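Local coordinates for prepilin-like protein (Thermus thermophilus, PDB 6QVF) that is a competence-associated type IV pilin that probably serves as a DNA receptor at the tip of a pilus during natural transformation, at residues Val29-Ile34 / Ser57-Asp62; Val35-Pro40 / Gly53-Phe58; Gly88-Gly93 / Val102-Arg107; Glu115-Val120 / Gly135-Cys140; Thr139-Tyr144 / Ala153-Pro158. All blocks are in the same frame, centred on the assembly; numbering follows the deposited sequence.

Contact 1: Val29-Ile34 / Ser57-Asp62; sequences VLKSEI and SFYFVD
Where they touch, the segments 29-34 and 57-62 run almost exactly antiparallel (29-33 against 57-60, 176°), as the chain leaves the long helix 2-30 for strand 32-35 on one side and strand 55-58 for helix 59-66 on the other. Glu33 and Ser57 form a hydrogen-bonded pair, with Glu33 N to Ser57 O at 2.9 Å and Ser57 N to Glu33 O at 2.8 Å; Ser32 and Phe58 make the neighbouring non-hydrogen-bonded pair. Where the ladder ends, Tyr59 N still donates to Lys31 O, and a water ties Val29 O and Lys31 O to Phe60 N. Tyr59 carries the side-chain contact. Lys31 lies alongside it, CG anti to the backbone N and the chain bent at chi3 (65°), so that CE sits 3.5 Å from the ring centroid over one face and NZ makes a cation-pi contact. Glu33 OE1 lies at the ring edge, in its plane, and accepts from Tyr59 OH at 2.8 Å. Further in, Val29 CG1 touches Phe60 CD2 at 3.8 Å. An alanine in place of Tyr59 would lose the platform for Lys31 and the hydroxyl bond to Glu33, and would probably loosen this junction. The hydroxyl bond to Glu33 and the lysine on the face, with Arg86 also in cation-pi contact with Tyr59, together probably fix the ring's rotation.

Contact 2: Val35-Pro40 / Gly53-Phe58; sequences VPALSP and GNWRSF
Two backbone hydrogen bonds hold Val35 against Trp55: Val35 N donates to Trp55 O at 2.8 Å, almost straight at 170°, and Trp55 N returns the bond to Val35 O at 2.7 Å, nearly along the C=O axis. A water accepts from Ala37 N and gives a weak bond to Gly53 O, bridging the segments just past the ladder. Packing spreads from this pair. The two branches of Val35 part company: CG1, anti to the carbonyl carbon (chi1 -57°), meets Ser57 CB at 4.0 Å, whereas CG2 lies against Trp55 CB at 4.1 Å. The indole of Trp55 leans by its pyrrole side on Ala37, with CD1 3.6 Å from Ala37 CA and NE1 3.7 Å from Ala37 CB, while NE1 is hydrogen-bonded to Pro51 O. That bond and the alanine contact together would limit swinging of the indole. Along the other flank, Asn54 OD1 comes to 3.4 Å from Pro36 CA. The methyl of Ala37 also packs on Gly53 O, so the small residue fits between backbone and indole. Beyond the strand, the chain from Pro36 to Ser39 folds into a type I beta turn closed by Ser39 N to Pro36 O. The whole is the end of an antiparallel ladder, where the edge strand 32-35 leaves the three-stranded sheet 32-35, 55-58, 44-45 and turns into a loop.

Contact 3: Gly88-Gly93 / Val102-Arg107; sequences GLTCSG and VAWDIR
Trp104 lies flat beneath the backbone of the facing segment. Its CG takes the crowded position between the backbone N and the carbonyl carbon (chi1 64°), which folds the indole back across the neighbouring strand. Gly93 N stands 3.5 Å above the ring plane, over its centre, with Ser92 C on the same face nearer the rim; Gly93 CA adds a CH-pi contact to the five-membered ring. The absence of a side chain at Gly93 lets the backbone lie this close on the indole. Thr90 meets the far end of the indole at about a right angle: its CG2 is 3.7 Å from Trp104 CH2, and its carbonyl oxygen lies at the edge, in plane. Gly93 and Trp104 belong to the beta hairpin of strands 92-97 and 100-108, with Thr90 in the loop leading into it; the hairpin is part of the four-stranded antiparallel sheet that packs on helix 2-30, as in type IV pilins. Gly93 and Trp104 exchange two backbone bonds, and Ile106 N donates to Cys91 O at 2.8 Å in a nearly straight line (178°). From Cys91, a disulfide leads to Cys67. On the face bearing Ser92 and Asp105, Arg107 grips the carboxylate of Asp105 side-on through NE and NH2, the NE to OD1 distance being 2.8 Å. Ser92 CB touches Asp105 OD2 at 3.7 Å.

Contact 4: Glu115-Val120 / Gly135-Cys140; sequences EGVVTV and GRRVTC
Val117, Val118, Val120 and Val138 all stand with CG1 anti to the backbone N, so the two methyls of each valine are spread fore and aft along its strand. Arg137 follows suit: CG is anti to the backbone N (chi1 -176°) and the chain stays extended to NE, crossing Val117 obliquely. Both methyls of that valine meet it, CG1 at 3.7 Å from Arg137 NE and CG2 at 3.6 Å from Arg137 NH2. An alanine at Val117 would remove both methyls and probably leave the arginine chain less firmly held. Val118 and Val138 exchange two 2.8 Å bonds between N and O, Val120 and Arg136 form a second such pair, and Cys140 N donates to Gly116 O. Gly116, with a positive phi, sets its CA 4.0 Å from Cys140 SG. The hairpin presents Val118, Val120 and Val138 to helices 2-30 and 59-66, while strand 100-108 flanks strand 117-125; beyond strand 131-139, the sheet runs on into a strand of the second subunit.

Contact 5: Thr139-Tyr144 / Ala153-Pro158; sequences TCYDVY and APCPPP
A disulfide is the keystone here: Cys140 SG and Cys155 SG are 2.1 Å apart, with a chi3 of 95°, joining two loop segments that have no regular ladder between them. Cys140 places SG in the crowded position between its backbone N and carbonyl carbon (chi1 55°), whereas Cys155 SG is anti to its own carbonyl carbon. Tyr141 lays its ring under the bridge. Cys155 SG rests 3.6 Å above the ring plane and only 11° off the normal, a sulfur-aromatic contact over the centre, a little nearer CZ than CG. On the other flank, Pro154 is the bump. Entered through a cis peptide, its ring pushes CG and CD into the notch between Val143 and the carbonyl of Cys140. Val143 meets it tip to tip, and the fit is tight, with Val143 CG2 only 3.4 Å from Pro154 CD; Pro154 CG also reaches Cys140 CB at 4.2 Å. Asp142 OD2 accepts from Thr139 N, and Thr139 OG1 accepts from Tyr141 N in an ST turn, so the loop carrying Cys140 and the tyrosine is braced from within. Phe58 and Val61 touch Pro154 from the body of the domain. With a covalent bond, a sulfur on an aromatic face and apolar packing, the segments are joined without any direct hydrogen bond, and the tail beyond strand 131-139 is pinned to the domain.

Contacts 1 and 2 continue each other along strands 32-35 and 55-58, sharing Ser57 and Phe58, with centres about 11 Å apart. Contacts 3 and 4 lie in the other sheet, about 14 Å centre to centre, and Arg107 O to Thr119 N is a probable hydrogen bond across them. Contact 1 reaches both sheet contacts: Val29 CG2 packs on Ile106 CG2 at 3.7 Å, and Phe60 CZ on Gly116 O at 3.3 Å. Contact 5 begins where contact 4 ends, sharing Thr139 and Cys140, and touches contact 1 through Phe58 and Val143. Contacts 2 and 3 are farthest apart, with centres about 26 Å apart.

Contact 1: Val29-Ile34 / Ser57-Asp62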
# COMPACT_ATOMS: atom_id res chain seq x y z
N VAL B 29 12.68 -9.23 -0.03
CA VAL B 29 12.28 -9.33 -1.41
C VAL B 29 13.40 -8.80 -2.33
O VAL B 29 13.58 -9.31 -3.44
CB VAL B 29 10.96 -8.58 -1.64
CG1 VAL B 29 10.62 -8.48 -3.12
CG2 VAL B 29 9.84 -9.23 -0.87
N LEU B 30 14.12 -7.74 -1.88
CA LEU B 30 15.12 -7.06 -2.68
C LEU B 30 16.51 -7.66 -2.52
O LEU B 30 17.44 -7.20 -3.20
CB LEU B 30 15.12 -5.56 -2.35
CG LEU B 30 13.92 -4.82 -2.94
CD1 LEU B 30 13.64 -3.51 -2.24
CD2 LEU B 30 14.12 -4.59 -4.43
N LYS B 31 16.65 -8.68 -1.69
CA LYS B 31 17.95 -9.29 -1.37
C LYS B 31 18.51 -10.01 -2.60
O LYS B 31 17.78 -10.68 -3.34
CB LYS B 31 17.76 -10.27 -0.21
CG LYS B 31 19.00 -10.97 0.31
CD LYS B 31 18.74 -11.61 1.65
CE LYS B 31 17.75 -12.73 1.62
NZ LYS B 31 17.65 -13.41 2.93
N SER B 32 19.83 -9.99 -2.76
CA SER B 32 20.52 -10.76 -3.78
C SER B 32 21.72 -11.43 -3.12
O SER B 32 22.18 -10.98 -2.04
CB SER B 32 20.91 -9.95 -4.95
OG SER B 32 21.88 -8.97 -4.65
N GLU B 33 22.23 -12.47 -3.79
CA GLU B 33 23.39 -13.23 -3.32
C GLU B 33 24.18 -13.71 -4.54
O GLU B 33 23.60 -13.95 -5.62
CB GLU B 33 22.81 -14.36 -2.46
CG GLU B 33 23.69 -15.50 -2.06
CD GLU B 33 22.91 -16.58 -1.33
OE1 GLU B 33 21.86 -16.27 -0.73
OE2 GLU B 33 23.36 -17.74 -1.37
N ILE B 34 25.48 -13.85 -4.36
CA ILE B 34 26.34 -14.38 -5.39
C ILE B 34 26.37 -15.91 -5.25
O ILE B 34 26.57 -16.44 -4.15
CB ILE B 34 27.75 -13.78 -5.29
CG1 ILE B 34 27.73 -12.26 -5.37
CG2 ILE B 34 28.64 -14.37 -6.36
CD1 ILE B 34 26.99 -11.71 -6.55
N SER B 57 21.91 -14.09 -7.84
CA SER B 57 20.64 -14.70 -7.57
C SER B 57 19.79 -13.69 -6.83
O SER B 57 20.22 -13.13 -5.80
CB SER B 57 20.83 -15.94 -6.74
OG SER B 57 19.60 -16.61 -6.45
N PHE B 58 18.57 -13.47 -7.35
CA PHE B 58 17.65 -12.51 -6.73
C PHE B 58 16.53 -13.24 -5.98
O PHE B 58 15.79 -14.00 -6.58
CB PHE B 58 17.02 -11.60 -7.78
CG PHE B 58 18.00 -10.77 -8.55
CD1 PHE B 58 18.53 -9.63 -7.99
CD2 PHE B 58 18.43 -11.12 -9.82
CE1 PHE B 58 19.43 -8.85 -8.68
CE2 PHE B 58 19.36 -10.34 -10.50
CZ PHE B 58 19.85 -9.21 -9.91
N TYR B 59 16.41 -12.94 -4.69
CA TYR B 59 15.33 -13.51 -3.91
C TYR B 59 13.96 -13.04 -4.45
O TYR B 59 12.95 -13.66 -4.14
CB TYR B 59 15.48 -13.18 -2.43
CG TYR B 59 16.47 -14.06 -1.70
CD1 TYR B 59 17.82 -14.01 -2.00
CD2 TYR B 59 16.05 -15.02 -0.80
CE1 TYR B 59 18.73 -14.82 -1.34
CE2 TYR B 59 16.95 -15.81 -0.11
CZ TYR B 59 18.30 -15.75 -0.41
OH TYR B 59 19.20 -16.56 0.22
N PHE B 60 13.95 -11.92 -5.16
CA PHE B 60 12.71 -11.44 -5.79
C PHE B 60 12.02 -12.61 -6.50
O PHE B 60 10.79 -12.78 -6.44
CB PHE B 60 13.01 -10.28 -6.74
CG PHE B 60 11.78 -9.76 -7.42
CD1 PHE B 60 11.27 -10.39 -8.54
CD2 PHE B 60 11.12 -8.67 -6.89
CE1 PHE B 60 10.09 -9.93 -9.13
CE2 PHE B 60 9.98 -8.18 -7.52
CZ PHE B 60 9.47 -8.82 -8.61
N VAL B 61 12.81 -13.38 -7.25
CA VAL B 61 12.25 -14.50 -8.03
C VAL B 61 11.60 -15.53 -7.11
O VAL B 61 10.49 -16.01 -7.39
CB VAL B 61 13.34 -15.15 -8.90
CG1 VAL B 61 12.83 -16.34 -9.69
CG2 VAL B 61 13.98 -14.13 -9.82
N ASP B 62 12.29 -15.90 -6.04
CA ASP B 62 11.79 -16.88 -5.10
C ASP B 62 10.47 -16.40 -4.49
O ASP B 62 9.50 -17.15 -4.46
CB ASP B 62 12.82 -17.20 -4.02
CG ASP B 62 14.09 -17.69 -4.68
OD1 ASP B 62 14.11 -18.86 -5.09
OD2 ASP B 62 15.02 -16.86 -4.85
O HOH W 1 15.77 -9.66 -5.01

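Contact 2: Val35-Pro40 / Gly53-Phe58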
# COMPACT_ATOMS: atom_id res chain seq x y z
N VAL B 35 26.21 -16.60 -6.37
CA VAL B 35 26.18 -18.05 -6.38
C VAL B 35 27.02 -18.54 -7.56
O VAL B 35 27.23 -17.83 -8.54
CB VAL B 35 24.73 -18.59 -6.47
CG1 VAL B 35 23.86 -18.08 -5.33
CG2 VAL B 35 24.09 -18.28 -7.83
N PRO B 36 27.51 -19.79 -7.49
CA PRO B 36 28.29 -20.36 -8.59
C PRO B 36 27.39 -20.73 -9.77
O PRO B 36 26.15 -20.80 -9.62
CB PRO B 36 28.97 -21.58 -7.98
CG PRO B 36 28.17 -21.92 -6.76
CD PRO B 36 27.46 -20.65 -6.32
N ALA B 37 28.01 -20.95 -10.94
CA ALA B 37 27.30 -21.27 -12.19
C ALA B 37 26.46 -22.54 -12.07
O ALA B 37 25.50 -22.69 -12.82
CB ALA B 37 28.28 -21.39 -13.32
N LEU B 38 26.80 -23.43 -11.12
CA LEU B 38 26.05 -24.67 -10.95
C LEU B 38 24.83 -24.48 -10.03
O LEU B 38 24.06 -25.42 -9.87
CB LEU B 38 26.98 -25.77 -10.42
CG LEU B 38 27.98 -26.30 -11.45
CD1 LEU B 38 29.00 -27.23 -10.81
CD2 LEU B 38 27.28 -27.02 -12.58
N SER B 39 24.65 -23.29 -9.43
CA SER B 39 23.52 -23.06 -8.52
C SER B 39 22.20 -23.13 -9.27
O SER B 39 22.04 -22.54 -10.35
CB SER B 39 23.61 -21.74 -7.80
OG SER B 39 22.42 -21.52 -7.03
N PRO B 40 21.20 -23.85 -8.70
CA PRO B 40 19.86 -23.86 -9.27
C PRO B 40 19.16 -22.50 -9.15
O PRO B 40 18.14 -22.29 -9.83
CB PRO B 40 19.11 -24.90 -8.43
CG PRO B 40 19.85 -24.89 -7.10
CD PRO B 40 21.29 -24.62 -7.45
N GLY B 53 31.65 -18.29 -14.86
CA GLY B 53 31.93 -17.56 -13.61
C GLY B 53 30.73 -17.53 -12.67
O GLY B 53 29.75 -18.21 -12.87
N ASN B 54 30.83 -16.72 -11.62
CA ASN B 54 29.73 -16.59 -10.64
C ASN B 54 28.54 -15.82 -11.22
O ASN B 54 28.63 -15.08 -12.20
CB ASN B 54 30.23 -15.99 -9.32
CG ASN B 54 31.14 -16.94 -8.58
OD1 ASN B 54 30.87 -18.15 -8.50
ND2 ASN B 54 32.22 -16.42 -8.02
N TRP B 55 27.39 -16.00 -10.55
CA TRP B 55 26.14 -15.43 -10.96
C TRP B 55 25.54 -14.69 -9.78
O TRP B 55 25.81 -14.98 -8.63
CB TRP B 55 25.16 -16.54 -11.40
CG TRP B 55 25.50 -17.19 -12.71
CD1 TRP B 55 26.67 -17.79 -13.07
CD2 TRP B 55 24.65 -17.24 -13.88
NE1 TRP B 55 26.60 -18.22 -14.36
CE2 TRP B 55 25.38 -17.90 -14.89
CE3 TRP B 55 23.34 -16.83 -14.16
CZ2 TRP B 55 24.86 -18.13 -16.16
CZ3 TRP B 55 22.84 -17.03 -15.43
CH2 TRP B 55 23.57 -17.71 -16.40
N ARG B 56 24.66 -13.74 -10.09
CA ARG B 56 23.80 -13.16 -9.06
C ARG B 56 22.46 -13.91 -9.05
O ARG B 56 21.96 -14.30 -10.11
CB ARG B 56 23.64 -11.66 -9.34
CG ARG B 56 22.89 -10.91 -8.24
CD ARG B 56 23.06 -9.42 -8.44
NE ARG B 56 24.41 -9.01 -8.07
CZ ARG B 56 25.35 -8.53 -8.87
NH1 ARG B 56 25.24 -8.53 -10.19
NH2 ARG B 56 26.45 -8.05 -8.31
N SER B 57 21.91 -14.09 -7.84
CA SER B 57 20.64 -14.70 -7.57
C SER B 57 19.79 -13.69 -6.83
O SER B 57 20.22 -13.13 -5.80
CB SER B 57 20.83 -15.94 -6.74
OG SER B 57 19.60 -16.61 -6.45
N PHE B 58 18.57 -13.47 -7.35
CA PHE B 58 17.65 -12.51 -6.73
C PHE B 58 16.53 -13.24 -5.98
O PHE B 58 15.79 -14.00 -6.58
CB PHE B 58 17.02 -11.60 -7.78
CG PHE B 58 18.00 -10.77 -8.55
CD1 PHE B 58 18.53 -9.63 -7.99
CD2 PHE B 58 18.43 -11.12 -9.82
CE1 PHE B 58 19.43 -8.85 -8.68
CE2 PHE B 58 19.36 -10.34 -10.50
CZ PHE B 58 19.85 -9.21 -9.91
O HOH W 2 30.84 -20.81 -11.20

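Contact 3: Gly88-Gly93 / Val102-Arg107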
# COMPACT_ATOMS: atom_id res chain seq x y z
N GLY B 88 11.70 -23.09 2.14
CA GLY B 88 11.85 -22.51 3.47
C GLY B 88 11.78 -20.99 3.52
O GLY B 88 12.24 -20.39 4.47
N LEU B 89 11.28 -20.35 2.46
CA LEU B 89 10.84 -18.97 2.60
C LEU B 89 9.48 -18.98 3.30
O LEU B 89 8.65 -19.83 3.06
CB LEU B 89 10.67 -18.31 1.24
CG LEU B 89 11.87 -18.34 0.32
CD1 LEU B 89 11.53 -17.64 -0.97
CD2 LEU B 89 13.07 -17.71 0.97
N THR B 90 9.26 -17.97 4.13
CA THR B 90 7.96 -17.73 4.70
C THR B 90 7.30 -16.56 3.97
O THR B 90 7.95 -15.48 3.80
CB THR B 90 8.15 -17.49 6.20
OG1 THR B 90 8.73 -18.66 6.76
CG2 THR B 90 6.84 -17.24 6.88
N CYS B 91 6.04 -16.75 3.55
CA CYS B 91 5.30 -15.78 2.74
C CYS B 91 4.50 -14.80 3.62
O CYS B 91 4.12 -13.70 3.19
CB CYS B 91 4.32 -16.48 1.77
SG CYS B 91 5.17 -17.42 0.46
N SER B 92 4.16 -15.21 4.82
CA SER B 92 3.28 -14.46 5.67
C SER B 92 3.46 -14.91 7.11
O SER B 92 3.93 -16.03 7.40
CB SER B 92 1.84 -14.55 5.22
OG SER B 92 1.32 -15.87 5.36
N GLY B 93 2.98 -14.06 8.03
CA GLY B 93 3.10 -14.35 9.43
C GLY B 93 2.71 -13.18 10.29
O GLY B 93 2.02 -12.26 9.82
N VAL B 102 1.98 -7.43 14.43
CA VAL B 102 1.98 -6.95 13.10
C VAL B 102 1.81 -8.14 12.15
O VAL B 102 2.75 -8.94 11.99
CB VAL B 102 3.28 -6.20 12.78
CG1 VAL B 102 3.19 -5.57 11.41
CG2 VAL B 102 3.59 -5.13 13.85
N ALA B 103 0.65 -8.23 11.49
CA ALA B 103 0.44 -9.21 10.41
C ALA B 103 1.22 -8.72 9.20
O ALA B 103 1.26 -7.51 8.92
CB ALA B 103 -1.01 -9.33 10.08
N TRP B 104 1.85 -9.64 8.48
CA TRP B 104 2.64 -9.26 7.31
C TRP B 104 2.49 -10.33 6.24
O TRP B 104 2.25 -11.49 6.53
CB TRP B 104 4.13 -9.06 7.66
CG TRP B 104 4.81 -10.30 8.15
CD1 TRP B 104 4.98 -10.68 9.44
CD2 TRP B 104 5.48 -11.29 7.34
NE1 TRP B 104 5.66 -11.86 9.51
CE2 TRP B 104 5.99 -12.27 8.24
CE3 TRP B 104 5.71 -11.46 5.98
CZ2 TRP B 104 6.71 -13.38 7.79
CZ3 TRP B 104 6.38 -12.59 5.54
CH2 TRP B 104 6.87 -13.53 6.44
N ASP B 105 2.56 -9.87 4.99
CA ASP B 105 2.36 -10.76 3.85
C ASP B 105 3.18 -10.25 2.67
O ASP B 105 3.11 -9.06 2.32
CB ASP B 105 0.88 -10.78 3.46
CG ASP B 105 0.56 -11.67 2.28
OD1 ASP B 105 0.79 -11.26 1.16
OD2 ASP B 105 0.05 -12.79 2.53
N ILE B 106 3.91 -11.17 2.04
CA ILE B 106 4.61 -10.97 0.78
C ILE B 106 3.92 -11.81 -0.28
O ILE B 106 3.69 -13.02 -0.04
CB ILE B 106 6.07 -11.44 0.90
CG1 ILE B 106 6.85 -10.73 2.01
CG2 ILE B 106 6.77 -11.32 -0.43
CD1 ILE B 106 8.23 -11.33 2.29
N ARG B 107 3.60 -11.22 -1.42
CA ARG B 107 3.09 -12.04 -2.53
C ARG B 107 3.39 -11.45 -3.90
O ARG B 107 3.47 -10.23 -4.09
CB ARG B 107 1.58 -12.29 -2.38
CG ARG B 107 0.73 -11.04 -2.34
CD ARG B 107 -0.73 -11.43 -2.18
NE ARG B 107 -0.95 -12.10 -0.92
CZ ARG B 107 -1.91 -13.01 -0.68
NH1 ARG B 107 -2.82 -13.30 -1.61
NH2 ARG B 107 -1.96 -13.60 0.50

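Contact 4: Glu115-Val120 / Gly135-Cys140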
# COMPACT_ATOMS: atom_id res chain seq x y z
N GLU B 115 2.76 -8.90 -13.62
CA GLU B 115 4.00 -9.45 -14.05
C GLU B 115 5.19 -8.69 -13.45
O GLU B 115 5.32 -7.45 -13.66
CB GLU B 115 4.06 -9.27 -15.56
CG GLU B 115 4.77 -10.34 -16.30
CD GLU B 115 4.54 -10.22 -17.80
OE1 GLU B 115 5.15 -9.35 -18.41
OE2 GLU B 115 3.73 -10.97 -18.34
N GLY B 116 6.06 -9.41 -12.73
CA GLY B 116 7.25 -8.84 -12.11
C GLY B 116 6.98 -7.83 -11.00
O GLY B 116 7.80 -6.90 -10.76
N VAL B 117 5.85 -8.01 -10.30
CA VAL B 117 5.49 -7.18 -9.18
C VAL B 117 5.30 -8.05 -7.93
O VAL B 117 4.56 -9.07 -7.94
CB VAL B 117 4.22 -6.36 -9.47
CG1 VAL B 117 3.83 -5.50 -8.26
CG2 VAL B 117 4.36 -5.54 -10.73
N VAL B 118 5.90 -7.59 -6.81
CA VAL B 118 5.67 -8.16 -5.52
C VAL B 118 5.13 -7.08 -4.60
O VAL B 118 5.66 -5.98 -4.60
CB VAL B 118 6.94 -8.79 -4.93
CG1 VAL B 118 6.79 -9.10 -3.46
CG2 VAL B 118 7.36 -10.03 -5.73
N THR B 119 4.07 -7.38 -3.84
CA THR B 119 3.58 -6.50 -2.79
C THR B 119 3.94 -7.05 -1.41
O THR B 119 3.97 -8.29 -1.14
CB THR B 119 2.08 -6.24 -2.92
OG1 THR B 119 1.44 -7.50 -2.76
CG2 THR B 119 1.70 -5.63 -4.25
N VAL B 120 4.20 -6.10 -0.50
CA VAL B 120 4.44 -6.37 0.89
C VAL B 120 3.43 -5.50 1.67
O VAL B 120 3.37 -4.28 1.48
CB VAL B 120 5.88 -6.06 1.32
CG1 VAL B 120 6.13 -6.48 2.77
CG2 VAL B 120 6.90 -6.67 0.36
N GLY B 135 1.70 -0.61 2.95
CA GLY B 135 2.12 -1.43 1.84
C GLY B 135 3.33 -0.86 1.13
O GLY B 135 3.59 0.34 1.14
N ARG B 136 4.08 -1.76 0.51
CA ARG B 136 5.10 -1.37 -0.42
C ARG B 136 4.97 -2.24 -1.67
O ARG B 136 4.75 -3.44 -1.57
CB ARG B 136 6.50 -1.50 0.20
CG ARG B 136 7.61 -1.11 -0.76
CD ARG B 136 8.98 -0.89 -0.12
NE ARG B 136 9.97 -0.56 -1.15
CZ ARG B 136 11.27 -0.60 -0.96
NH1 ARG B 136 11.73 -0.88 0.26
NH2 ARG B 136 12.07 -0.46 -2.02
N ARG B 137 5.11 -1.59 -2.81
CA ARG B 137 5.06 -2.24 -4.13
C ARG B 137 6.48 -2.28 -4.70
O ARG B 137 7.07 -1.23 -4.91
CB ARG B 137 4.16 -1.46 -5.08
CG ARG B 137 3.97 -2.09 -6.44
CD ARG B 137 2.98 -1.32 -7.29
NE ARG B 137 2.66 -1.96 -8.58
CZ ARG B 137 3.26 -1.68 -9.73
NH1 ARG B 137 4.23 -0.78 -9.76
NH2 ARG B 137 2.82 -2.27 -10.84
N VAL B 138 6.97 -3.48 -4.95
CA VAL B 138 8.32 -3.70 -5.43
C VAL B 138 8.22 -4.35 -6.82
O VAL B 138 7.51 -5.34 -6.97
CB VAL B 138 9.11 -4.61 -4.46
CG1 VAL B 138 10.53 -4.77 -4.93
CG2 VAL B 138 9.11 -4.08 -3.02
N THR B 139 8.97 -3.84 -7.78
CA THR B 139 9.02 -4.46 -9.08
C THR B 139 10.40 -5.04 -9.33
O THR B 139 11.39 -4.75 -8.65
CB THR B 139 8.64 -3.53 -10.23
OG1 THR B 139 9.75 -2.69 -10.54
CG2 THR B 139 7.43 -2.68 -9.91
N CYS B 140 10.44 -5.89 -10.35
CA CYS B 140 11.67 -6.53 -10.73
C CYS B 140 12.71 -5.51 -11.16
O CYS B 140 13.88 -5.81 -11.13
CB CYS B 140 11.42 -7.59 -11.81
SG CYS B 140 10.55 -6.94 -13.27

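Contact 5: Thr139-Tyr144 / Ala153-Pro158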
# COMPACT_ATOMS: atom_id res chain seq x y z
N THR B 139 8.97 -3.84 -7.78
CA THR B 139 9.02 -4.46 -9.08
C THR B 139 10.40 -5.04 -9.33
O THR B 139 11.39 -4.75 -8.65
CB THR B 139 8.64 -3.53 -10.23
OG1 THR B 139 9.75 -2.69 -10.54
CG2 THR B 139 7.43 -2.68 -9.91
N CYS B 140 10.44 -5.89 -10.35
CA CYS B 140 11.67 -6.53 -10.73
C CYS B 140 12.71 -5.51 -11.16
O CYS B 140 13.88 -5.81 -11.13
CB CYS B 140 11.42 -7.59 -11.81
SG CYS B 140 10.55 -6.94 -13.27
N TYR B 141 12.29 -4.31 -11.55
CA TYR B 141 13.16 -3.27 -11.96
C TYR B 141 13.88 -2.61 -10.78
O TYR B 141 14.82 -1.82 -10.99
CB TYR B 141 12.43 -2.22 -12.78
CG TYR B 141 11.91 -2.76 -14.09
CD1 TYR B 141 12.78 -2.97 -15.13
CD2 TYR B 141 10.59 -3.18 -14.25
CE1 TYR B 141 12.35 -3.48 -16.34
CE2 TYR B 141 10.15 -3.72 -15.45
CZ TYR B 141 11.04 -3.87 -16.50
OH TYR B 141 10.63 -4.40 -17.70
N ASP B 142 13.43 -2.89 -9.55
CA ASP B 142 13.98 -2.23 -8.39
C ASP B 142 15.20 -2.92 -7.78
O ASP B 142 15.82 -2.36 -6.84
CB ASP B 142 12.89 -2.13 -7.32
CG ASP B 142 11.71 -1.27 -7.76
OD1 ASP B 142 11.92 -0.36 -8.61
OD2 ASP B 142 10.60 -1.45 -7.19
N VAL B 143 15.58 -4.11 -8.31
CA VAL B 143 16.75 -4.76 -7.77
C VAL B 143 18.00 -4.04 -8.31
O VAL B 143 17.92 -3.30 -9.25
CB VAL B 143 16.79 -6.27 -8.10
CG1 VAL B 143 15.60 -7.01 -7.52
CG2 VAL B 143 16.93 -6.54 -9.56
N TYR B 144 19.14 -4.34 -7.68
CA TYR B 144 20.42 -3.87 -8.14
C TYR B 144 21.27 -5.08 -8.54
O TYR B 144 21.37 -6.04 -7.79
CB TYR B 144 21.19 -3.09 -7.04
CG TYR B 144 22.57 -2.69 -7.51
CD1 TYR B 144 22.74 -1.53 -8.25
CD2 TYR B 144 23.64 -3.54 -7.36
CE1 TYR B 144 23.98 -1.20 -8.78
CE2 TYR B 144 24.88 -3.23 -7.89
CZ TYR B 144 25.05 -2.05 -8.60
OH TYR B 144 26.24 -1.69 -9.15
N ALA B 153 16.79 -10.38 -16.29
CA ALA B 153 16.61 -10.99 -15.01
C ALA B 153 16.69 -9.92 -13.92
O ALA B 153 17.56 -9.06 -13.93
CB ALA B 153 17.64 -12.04 -14.77
N PRO B 154 15.81 -9.93 -12.88
CA PRO B 154 14.85 -10.99 -12.58
C PRO B 154 13.43 -10.79 -13.11
O PRO B 154 12.48 -11.46 -12.63
CB PRO B 154 14.78 -10.95 -11.05
CG PRO B 154 14.97 -9.48 -10.73
CD PRO B 154 15.91 -8.95 -11.80
N CYS B 155 13.26 -9.87 -14.05
CA CYS B 155 11.95 -9.73 -14.69
C CYS B 155 11.64 -10.96 -15.53
O CYS B 155 12.52 -11.51 -16.20
CB CYS B 155 11.87 -8.51 -15.59
SG CYS B 155 12.10 -6.94 -14.72
N PRO B 156 10.38 -11.40 -15.53
CA PRO B 156 9.98 -12.52 -16.37
C PRO B 156 9.83 -12.04 -17.81
O PRO B 156 9.63 -10.87 -18.08
CB PRO B 156 8.64 -12.93 -15.80
CG PRO B 156 8.07 -11.63 -15.29
CD PRO B 156 9.26 -10.84 -14.76
N PRO B 157 9.88 -12.97 -18.79
CA PRO B 157 9.52 -12.61 -20.15
C PRO B 157 8.03 -12.32 -20.19
O PRO B 157 7.27 -12.74 -19.31
CB PRO B 157 9.88 -13.85 -20.96
CG PRO B 157 9.69 -14.96 -19.97
CD PRO B 157 10.13 -14.40 -18.62
N PRO B 158 7.54 -11.62 -21.23
CA PRO B 158 6.10 -11.44 -21.39
C PRO B 158 5.36 -12.78 -21.29
O PRO B 158 5.73 -13.75 -21.90
CB PRO B 158 5.96 -10.80 -22.77
CG PRO B 158 7.30 -10.17 -23.04
CD PRO B 158 8.34 -10.99 -22.29